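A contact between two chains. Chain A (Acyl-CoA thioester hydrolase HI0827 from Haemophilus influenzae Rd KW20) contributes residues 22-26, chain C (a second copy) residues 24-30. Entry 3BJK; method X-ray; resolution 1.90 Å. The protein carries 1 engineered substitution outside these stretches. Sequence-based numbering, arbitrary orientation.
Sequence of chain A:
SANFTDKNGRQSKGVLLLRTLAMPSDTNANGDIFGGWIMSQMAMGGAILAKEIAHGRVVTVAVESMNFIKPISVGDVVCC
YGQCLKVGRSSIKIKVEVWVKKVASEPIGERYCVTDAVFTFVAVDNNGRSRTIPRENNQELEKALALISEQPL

Chain A 22-26: AMPSD
Chain C 24-30: PSDTNAN

Two copies of the thioesterase meet through equivalent loops that pass antiparallel: with Ser A25 beside Ser C25 (CA to CA 4.6 Å), Pro A24 lies nearest Thr C27 (CA to CA 6.4 Å) and Met A23 nearest Asn C28 (CA to CA 6.3 Å). In each chain residues 24-25 form a short 3-10 segment, with phi/psi of -52/-38 and -65/-19 in chain A and -51/-36 and -64/-18 in chain C. Met A23 enters the segment extended (-119/153), and the turn is closed by Asp A26 N donating to Met A23 O (3.1 Å). In chain C, Asp C26 (-102/24) leads to extended Thr C27 (-90/165) and Asn C28 (-106/-179), then Ala C29 turns back (-58/-30).

Pro A24 has the largest covered area in the contact. Its CA-to-CB bond points toward chain C, and its ring, C-gamma exo, packs on polar atoms: CB is 3.4 Å from Thr C27 OG1 and CG 3.4 Å from Asn C28 O, with Ala C29 N at 4.3 Å from the same CG. The proline carbons offer no donor, so these are van der Waals contacts. Thr C27 adopts chi1 p (52°), which lets OG1 donate to Pro C24 O at 2.8 Å; Thr C27 N also donates to Pro C24 O, at 3.2 Å, so one carbonyl receives both and the hydroxyl facing the proline is already engaged within its own loop.

Met A23 starts sideways, but its m, m, m side chain (-59°, -70°, -81°) brings the methyl end nearer, with CE 3.8 Å from Thr C27 O. The two serines share the p rotamer (59° in chain A, 56° in chain C) and both point sideways. Ser A25 CB lies 4.2 Å from Ser C25 CB, and Ser A25 CB approaches Ser C25 O to 3.3 Å.

No direct hydrogen bond joins the stretches; one water does the bridging. It accepts from Ser A25 N (3.1 Å) and donates to Ser C25 O (2.7 Å) and Thr C27 O (2.8 Å), linking three backbone groups.

The remaining chain C side chains stay out of the packing. Asp C26 (m, -57°; chi2 -62°) and Asn C28 (p, 64°; chi2 18°) point away. Asn C28 instead contacts the interface through its backbone, while its OD1 accepts a weak bond from Asn C30 N (3.0 Å, N-H...O angle 120°). Asn C30 (t, -155°; chi2 61°) also points away.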

# COMPACT_ATOMS: atom_id res chain seq x y z
N ALA A 22 13.88 -0.42 5.65
CA ALA A 22 13.48 0.48 4.56
C ALA A 22 13.32 -0.22 3.22
O ALA A 22 14.24 -0.90 2.74
CB ALA A 22 14.52 1.56 4.47
N MET A 23 12.16 -0.04 2.59
CA MET A 23 11.74 -0.86 1.43
C MET A 23 11.55 0.03 0.22
O MET A 23 11.20 1.22 0.38
CB MET A 23 10.42 -1.60 1.72
CG MET A 23 10.43 -2.53 2.93
SD MET A 23 11.43 -3.98 2.61
CE MET A 23 10.32 -5.08 1.66
N PRO A 24 11.73 -0.55 -0.99
CA PRO A 24 11.55 0.12 -2.28
C PRO A 24 10.21 0.84 -2.46
O PRO A 24 10.17 1.94 -3.03
CB PRO A 24 11.71 -1.02 -3.29
CG PRO A 24 12.56 -2.01 -2.61
CD PRO A 24 12.11 -1.96 -1.17
N SER A 25 9.13 0.27 -1.96
CA SER A 25 7.81 0.88 -2.15
C SER A 25 7.68 2.24 -1.44
O SER A 25 6.79 3.03 -1.78
CB SER A 25 6.70 -0.01 -1.67
OG SER A 25 6.84 -0.32 -0.31
N ASP A 26 8.55 2.50 -0.46
CA ASP A 26 8.54 3.78 0.24
C ASP A 26 9.58 4.79 -0.21
O ASP A 26 9.87 5.71 0.52
CB ASP A 26 8.61 3.56 1.72
CG ASP A 26 7.48 2.73 2.21
OD1 ASP A 26 6.29 3.13 2.00
OD2 ASP A 26 7.79 1.62 2.71
N PRO C 24 6.61 -3.80 -9.14
CA PRO C 24 7.72 -3.06 -8.48
C PRO C 24 7.51 -2.73 -6.98
O PRO C 24 8.44 -2.82 -6.22
CB PRO C 24 7.89 -1.82 -9.34
CG PRO C 24 7.42 -2.25 -10.68
CD PRO C 24 6.23 -3.13 -10.40
N SER C 25 6.28 -2.42 -6.57
CA SER C 25 6.03 -2.09 -5.17
C SER C 25 6.32 -3.26 -4.24
O SER C 25 6.46 -3.05 -3.03
CB SER C 25 4.59 -1.59 -4.94
OG SER C 25 3.70 -2.59 -5.40
N ASP C 26 6.36 -4.49 -4.79
CA ASP C 26 6.56 -5.69 -3.96
C ASP C 26 7.95 -6.25 -4.00
O ASP C 26 8.15 -7.40 -3.66
CB ASP C 26 5.49 -6.71 -4.25
CG ASP C 26 4.13 -6.12 -4.03
OD1 ASP C 26 3.81 -5.72 -2.86
OD2 ASP C 26 3.43 -6.02 -5.02
N THR C 27 8.92 -5.40 -4.34
CA THR C 27 10.30 -5.82 -4.31
C THR C 27 11.01 -5.60 -2.98
O THR C 27 10.57 -4.81 -2.12
CB THR C 27 11.11 -5.06 -5.37
OG1 THR C 27 10.90 -3.66 -5.23
CG2 THR C 27 10.63 -5.50 -6.76
N ASN C 28 12.15 -6.28 -2.88
CA ASN C 28 13.05 -6.17 -1.76
C ASN C 28 14.27 -5.36 -2.21
O ASN C 28 14.32 -4.88 -3.34
CB ASN C 28 13.39 -7.59 -1.25
CG ASN C 28 14.17 -8.44 -2.30
OD1 ASN C 28 14.73 -7.91 -3.25
ND2 ASN C 28 14.19 -9.79 -2.10
N ALA C 29 15.24 -5.16 -1.31
CA ALA C 29 16.43 -4.34 -1.59
C ALA C 29 17.23 -4.86 -2.77
O ALA C 29 17.88 -4.07 -3.49
CB ALA C 29 17.34 -4.28 -0.35
N ASN C 30 17.18 -6.17 -2.99
CA ASN C 30 17.93 -6.78 -4.09
C ASN C 30 17.25 -6.59 -5.42
O ASN C 30 17.84 -6.85 -6.45
CB ASN C 30 18.18 -8.29 -3.85
CG ASN C 30 19.40 -8.78 -4.61
OD1 ASN C 30 20.52 -8.29 -4.38
ND2 ASN C 30 19.20 -9.72 -5.55
O HOH W 1 8.72 -2.78 -1.58